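Local coordinates for variable region-containing chitin-binding protein 3 (Branchiostoma floridae, PDB 1XT5) that probably binds chitin and may hydrolyse it, an innate immune-type receptor whose first domain, a V-set immunoglobulin fold, is the part modelled here, at residues Q2-R8 with C26-N32; P37-W41 with V53-N57. One frame throughout, in Å; residues are numbered along the deposited sequence.

Contact 1 (Q2-R8 with C26-N32). With SO4 (sulfate ion), chain B.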
loop_
_atom_site.group_PDB
_atom_site.type_symbol
_atom_site.label_atom_id
_atom_site.label_comp_id
_atom_site.label_asym_id
_atom_site.label_seq_id
_atom_site.Cartn_x
_atom_site.Cartn_y
_atom_site.Cartn_z
ATOM N N GLN A 2 20.648 -7.268 11.205
ATOM C CA GLN A 2 19.433 -6.507 11.455
ATOM C C GLN A 2 18.524 -6.501 10.252
ATOM O O GLN A 2 18.928 -6.131 9.128
ATOM C CB GLN A 2 19.811 -5.055 11.802
ATOM C CG GLN A 2 18.595 -4.194 12.095
ATOM C CD GLN A 2 17.737 -4.704 13.234
ATOM O OE1 GLN A 2 18.200 -4.800 14.366
ATOM N NE2 GLN A 2 16.465 -4.966 12.967
ATOM N N SER A 3 17.261 -6.911 10.400
ATOM C CA SER A 3 16.279 -6.780 9.337
ATOM C C SER A 3 15.997 -5.288 9.116
ATOM O O SER A 3 15.802 -4.583 10.111
ATOM C CB SER A 3 14.966 -7.390 9.802
ATOM O OG SER A 3 15.036 -8.763 10.193
ATOM N N ILE A 4 16.010 -4.838 7.853
ATOM C CA ILE A 4 15.728 -3.418 7.580
ATOM C C ILE A 4 14.802 -3.292 6.389
ATOM O O ILE A 4 15.094 -3.717 5.285
ATOM C CB ILE A 4 17.016 -2.591 7.356
ATOM C CG1 ILE A 4 17.978 -2.739 8.549
ATOM C CG2 ILE A 4 16.651 -1.152 7.069
ATOM C CD1 ILE A 4 19.287 -2.024 8.391
ATOM N N MET A 5 13.663 -2.664 6.620
ATOM C CA MET A 5 12.683 -2.361 5.583
ATOM C C MET A 5 12.953 -1.078 4.866
ATOM O O MET A 5 13.202 -0.056 5.501
ATOM C CB MET A 5 11.307 -2.278 6.246
ATOM C CG MET A 5 10.164 -2.153 5.224
ATOM S SD MET A 5 9.871 -3.627 4.279
ATOM C CE MET A 5 9.102 -4.660 5.543
ATOM N N THR A 6 12.829 -1.055 3.537
ATOM C CA THR A 6 12.898 0.204 2.803
ATOM C C THR A 6 11.816 0.206 1.732
ATOM O O THR A 6 11.840 -0.671 0.835
ATOM C CB THR A 6 14.262 0.430 2.156
ATOM O OG1 THR A 6 15.277 0.492 3.156
ATOM C CG2 THR A 6 14.290 1.768 1.389
ATOM N N VAL A 7 10.920 1.154 1.804
ATOM C CA VAL A 7 9.892 1.381 0.782
ATOM C C VAL A 7 10.405 2.424 -0.178
ATOM O O VAL A 7 11.089 3.361 0.189
ATOM C CB VAL A 7 8.575 1.819 1.479
ATOM C CG1 VAL A 7 7.567 2.423 0.493
ATOM C CG2 VAL A 7 7.941 0.662 2.221
ATOM N N ARG A 8 10.069 2.244 -1.466
ATOM C CA ARG A 8 10.327 3.236 -2.499
ATOM C C ARG A 8 9.083 3.471 -3.314
ATOM O O ARG A 8 8.222 2.606 -3.470
ATOM C CB ARG A 8 11.521 2.813 -3.360
ATOM C CG ARG A 8 12.841 2.825 -2.612
ATOM C CD ARG A 8 14.021 2.450 -3.536
ATOM N NE ARG A 8 15.276 2.604 -2.798
ATOM C CZ ARG A 8 16.062 2.003 -1.984
ATOM N NH1 ARG A 8 16.032 0.753 -1.485
ATOM N NH2 ARG A 8 17.138 2.725 -1.570
ATOM N N CYS A 26 4.321 1.373 -5.735
ATOM C CA CYS A 26 5.056 1.168 -4.515
ATOM C C CYS A 26 5.935 -0.079 -4.657
ATOM O O CYS A 26 5.483 -1.064 -5.235
ATOM C CB CYS A 26 4.100 0.982 -3.348
ATOM S SG CYS A 26 4.984 0.810 -1.756
ATOM N N SER A 27 7.149 0.003 -4.136
ATOM C CA SER A 27 8.044 -1.125 -4.095
ATOM C C SER A 27 8.674 -1.202 -2.684
ATOM O O SER A 27 8.635 -0.241 -1.926
ATOM C CB SER A 27 9.165 -1.051 -5.121
ATOM O OG SER A 27 10.082 0.003 -4.809
ATOM N N TYR A 28 9.284 -2.337 -2.350
ATOM C CA TYR A 28 10.031 -2.397 -1.102
ATOM C C TYR A 28 11.138 -3.431 -1.234
ATOM O O TYR A 28 11.065 -4.374 -2.048
ATOM C CB TYR A 28 9.123 -2.700 0.129
ATOM C CG TYR A 28 8.669 -4.138 0.183
ATOM C CD1 TYR A 28 9.405 -5.099 0.868
ATOM C CD2 TYR A 28 7.511 -4.574 -0.456
ATOM C CE1 TYR A 28 9.038 -6.395 0.925
ATOM C CE2 TYR A 28 7.136 -5.921 -0.412
ATOM C CZ TYR A 28 7.899 -6.821 0.283
ATOM O OH TYR A 28 7.546 -8.148 0.295
ATOM N N GLN A 29 12.101 -3.290 -0.310
ATOM C CA GLN A 29 13.132 -4.256 -0.062
ATOM C C GLN A 29 13.212 -4.487 1.439
ATOM O O GLN A 29 13.163 -3.552 2.192
ATOM C CB GLN A 29 14.480 -3.837 -0.582
ATOM C CG GLN A 29 14.479 -3.911 -2.112
ATOM C CD GLN A 29 14.467 -5.334 -2.643
ATOM O OE1 GLN A 29 13.629 -5.682 -3.483
ATOM N NE2 GLN A 29 15.357 -6.246 -2.201
ATOM N N LEU A 30 13.327 -5.748 1.822
ATOM C CA LEU A 30 13.471 -6.115 3.230
ATOM C C LEU A 30 14.748 -6.846 3.371
ATOM O O LEU A 30 14.794 -8.023 2.982
ATOM C CB LEU A 30 12.244 -6.896 3.717
ATOM C CG LEU A 30 12.325 -7.424 5.129
ATOM C CD1 LEU A 30 12.645 -6.305 6.134
ATOM C CD2 LEU A 30 11.052 -8.116 5.532
ATOM N N ALA A 31 15.752 -6.189 3.890
ATOM C CA ALA A 31 17.063 -6.793 4.042
ATOM C C ALA A 31 17.045 -7.741 5.238
ATOM O O ALA A 31 16.516 -7.386 6.309
ATOM C CB ALA A 31 18.109 -5.752 4.289
ATOM N N ASN A 32 17.609 -8.921 5.097
ATOM C CA ASN A 32 17.871 -9.862 6.130
ATOM C C ASN A 32 16.640 -10.404 6.855
ATOM O O ASN A 32 16.702 -10.782 8.028
ATOM C CB ASN A 32 18.840 -9.229 7.176
ATOM C CG ASN A 32 20.094 -8.744 6.515
ATOM O OD1 ASN A 32 20.788 -9.471 5.770
ATOM N ND2 ASN A 32 20.419 -7.520 6.850
HETATM S S SO4 B . 15.107 -8.342 13.673
HETATM O O1 SO4 B . 15.066 -9.444 14.736
HETATM O O2 SO4 B . 14.020 -8.597 12.716
HETATM O O3 SO4 B . 16.348 -8.262 13.030
HETATM O O4 SO4 B . 14.842 -7.088 14.370
#
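Met-5 lays its sulfur obliquely against the Tyr-28 ring, SD 3.7 Å from CD1 and 53° off the ring normal, a Met-aromatic contact between strands A and B of the V-set sandwich. Strands 4-8 and 27-31 run antiparallel; Ile-4 with Ala-31, Thr-6 with Gln-29 and Arg-8 with Ser-27 are hydrogen-bonded pairs, each closed by two backbone N-H...O bonds. The non-hydrogen-bonded pairs between them, Met-5 with Leu-30 and Val-7 with Tyr-28, send their side chains to the inner face. Bends at chi2 (70°) and chi3 fold the methionine chain back, which brings its CE methyl to 4.0 Å from Leu-30 CD1. Farther along, Val-7 divides its two branches: CG1 meets Cys-26 SG at 3.8 Å, while CG2 rests on Tyr-28 CB at 4.1 Å. Val-111 of strand 105-112 packs against Met-5, Val-7 and Tyr-28 from the other sheet. On the outer face, Thr-6 CG2 sits over one face of the Arg-8 guanidinium, toward its rim. Just before strand 4-8 begins and after strand 27-31 ends, Asn-32 ND2 donates to Gln-2 O at 3.1 Å, from above the carbonyl plane. A sulfate, probably from the crystallisation liquor, lies at Gln-2 and Ser-3. Gln-2 NE2 donates to sulfate O4 and also to Ser-3 O, Ser-3 N points almost straight at O3 (177°), and Ser-3 OG gives its proton to O2 at 2.7 Å.

Contact 2 (P37-W41 with V53-N57); sequences PVISW and VFKGN
Trp-41 and Phe-54 rise from the same inner face, and their rings are turned so that Phe-54 CD2 comes to the edge of the indole, near its plane, while Trp-41 CD1 meets the phenyl ring obliquely. Their CB atoms lie 4.1 Å apart across strands C and C' of the V-set fold, a hairpin of strands 38-44 and 50-58. The Phe-54 ring extends along its own strand above Gly-56, because chi1 (177°) sets CG opposite the backbone N; CE2 comes to 3.9 Å from Gly-56 CA, and glycine puts no side chain in its path. Ile-39 CG2 reaches the edge of the same ring, 4.3 Å from CE2. The indole itself leads away from strand 53-57 into the core, where NE1 donates to Pro-92 O. On the other face Lys-55 stretches out fully, crossing Val-38 at an angle with its CE 3.7 Å from CG2, and its CG passes alongside Ser-40 OG. Val-53 and Phe-54 both stand opposite Trp-41, forming a classic beta bulge. Their two N-H groups converge on Trp-41 O from one face of its carbonyl plane, Val-53 N at 2.9 Å and Phe-54 N at 3.3 Å. That oxygen is therefore gripped twice, so the extra residue is taken in with the N-H groups of both Val-53 and Phe-54 bonded within a mostly apolar, buried contact.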
loop_
_atom_site.group_PDB
_atom_site.type_symbol
_atom_site.label_atom_id
_atom_site.label_comp_id
_atom_site.label_asym_id
_atom_site.label_seq_id
_atom_site.Cartn_x
_atom_site.Cartn_y
_atom_site.Cartn_z
ATOM N N PRO A 37 6.129 -9.886 4.804
ATOM C CA PRO A 37 5.665 -8.723 5.558
ATOM C C PRO A 37 4.184 -8.534 5.411
ATOM O O PRO A 37 3.469 -9.392 4.903
ATOM C CB PRO A 37 6.545 -7.608 4.968
ATOM C CG PRO A 37 6.594 -7.998 3.528
ATOM C CD PRO A 37 6.746 -9.493 3.514
ATOM N N VAL A 38 3.701 -7.404 5.889
ATOM C CA VAL A 38 2.322 -6.992 5.761
ATOM C C VAL A 38 2.254 -5.604 5.151
ATOM O O VAL A 38 2.993 -4.693 5.559
ATOM C CB VAL A 38 1.573 -7.127 7.088
ATOM C CG1 VAL A 38 2.235 -6.461 8.254
ATOM C CG2 VAL A 38 0.138 -6.629 6.897
ATOM N N ILE A 39 1.409 -5.506 4.126
ATOM C CA ILE A 39 1.249 -4.291 3.335
ATOM C C ILE A 39 0.001 -3.595 3.765
ATOM O O ILE A 39 -1.074 -4.222 3.841
ATOM C CB ILE A 39 1.111 -4.666 1.817
ATOM C CG1 ILE A 39 2.403 -5.218 1.237
ATOM C CG2 ILE A 39 0.564 -3.520 0.982
ATOM C CD1 ILE A 39 3.127 -6.381 1.839
ATOM N N SER A 40 0.083 -2.293 4.018
ATOM C CA SER A 40 -1.064 -1.463 4.289
ATOM C C SER A 40 -1.023 -0.227 3.395
ATOM O O SER A 40 0.018 0.405 3.262
ATOM C CB SER A 40 -1.060 -0.985 5.745
ATOM O OG SER A 40 -1.019 -2.051 6.655
ATOM N N TRP A 41 -2.144 0.091 2.779
ATOM C CA TRP A 41 -2.348 1.402 2.141
ATOM C C TRP A 41 -3.314 2.144 3.030
ATOM O O TRP A 41 -4.391 1.642 3.388
ATOM C CB TRP A 41 -2.884 1.246 0.736
ATOM C CG TRP A 41 -1.879 0.902 -0.298
ATOM C CD1 TRP A 41 -1.515 -0.332 -0.761
ATOM C CD2 TRP A 41 -1.048 1.863 -1.018
ATOM N NE1 TRP A 41 -0.529 -0.208 -1.707
ATOM C CE2 TRP A 41 -0.252 1.108 -1.900
ATOM C CE3 TRP A 41 -0.961 3.261 -1.003
ATOM C CZ2 TRP A 41 0.644 1.737 -2.780
ATOM C CZ3 TRP A 41 -0.077 3.869 -1.865
ATOM C CH2 TRP A 41 0.710 3.119 -2.758
ATOM N N VAL A 53 -7.260 1.746 3.535
ATOM C CA VAL A 53 -7.653 1.506 2.140
ATOM C C VAL A 53 -7.582 0.003 1.824
ATOM O O VAL A 53 -8.509 -0.598 1.309
ATOM C CB VAL A 53 -6.808 2.337 1.180
ATOM C CG1 VAL A 53 -7.161 2.038 -0.248
ATOM C CG2 VAL A 53 -6.959 3.820 1.523
ATOM N N PHE A 54 -6.428 -0.581 2.116
ATOM C CA PHE A 54 -6.095 -1.934 1.771
ATOM C C PHE A 54 -5.147 -2.484 2.821
ATOM O O PHE A 54 -4.263 -1.772 3.289
ATOM C CB PHE A 54 -5.454 -1.988 0.377
ATOM C CG PHE A 54 -4.996 -3.377 -0.054
ATOM C CD1 PHE A 54 -5.857 -4.184 -0.794
ATOM C CD2 PHE A 54 -3.735 -3.847 0.289
ATOM C CE1 PHE A 54 -5.447 -5.464 -1.152
ATOM C CE2 PHE A 54 -3.330 -5.141 -0.043
ATOM C CZ PHE A 54 -4.216 -5.896 -0.777
ATOM N N LYS A 55 -5.255 -3.779 3.080
ATOM C CA LYS A 55 -4.268 -4.504 3.864
ATOM C C LYS A 55 -4.088 -5.897 3.235
ATOM O O LYS A 55 -5.070 -6.500 2.777
ATOM C CB LYS A 55 -4.629 -4.615 5.339
ATOM C CG LYS A 55 -3.555 -5.079 6.305
ATOM C CD LYS A 55 -4.006 -5.073 7.749
ATOM C CE LYS A 55 -2.947 -5.545 8.700
ATOM N NZ LYS A 55 -3.423 -5.509 10.123
ATOM N N GLY A 56 -2.880 -6.417 3.257
ATOM C CA GLY A 56 -2.660 -7.756 2.792
ATOM C C GLY A 56 -1.333 -8.320 3.203
ATOM O O GLY A 56 -0.408 -7.594 3.565
ATOM N N ASN A 57 -1.226 -9.644 3.105
ATOM C CA ASN A 57 0.029 -10.310 3.337
ATOM C C ASN A 57 -0.012 -11.694 2.680
ATOM O O ASN A 57 -1.046 -12.331 2.657
ATOM C CB ASN A 57 0.363 -10.506 4.831
ATOM C CG ASN A 57 -0.681 -11.233 5.639
ATOM O OD1 ASN A 57 -1.630 -10.684 6.162
ATOM N ND2 ASN A 57 -0.505 -12.561 5.758
#

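In the fold
Contact 1 belongs to the sheet of strands A, B, E and D, contact 2 to the opposing sheet that carries C and C'; their centres lie about 15 Å apart and they meet across the sandwich. At the core, Cys-26 CB of contact 1 rests 3.6 Å from Trp-41 CZ2 of contact 2, and the disulfide from Cys-26 to Cys-109 completes the cystine-tryptophan centre familiar from immunoglobulin domains. Toward the Pro-37 end of contact 2, that proline is the shared partner: its CG lies 3.4 Å from Tyr-28 OH and its CB 3.9 Å from Met-5 CE. The sulfate is held at the Gln-2 and Ser-3 end of contact 1, with Gln-113 and Arg-117 completing its site.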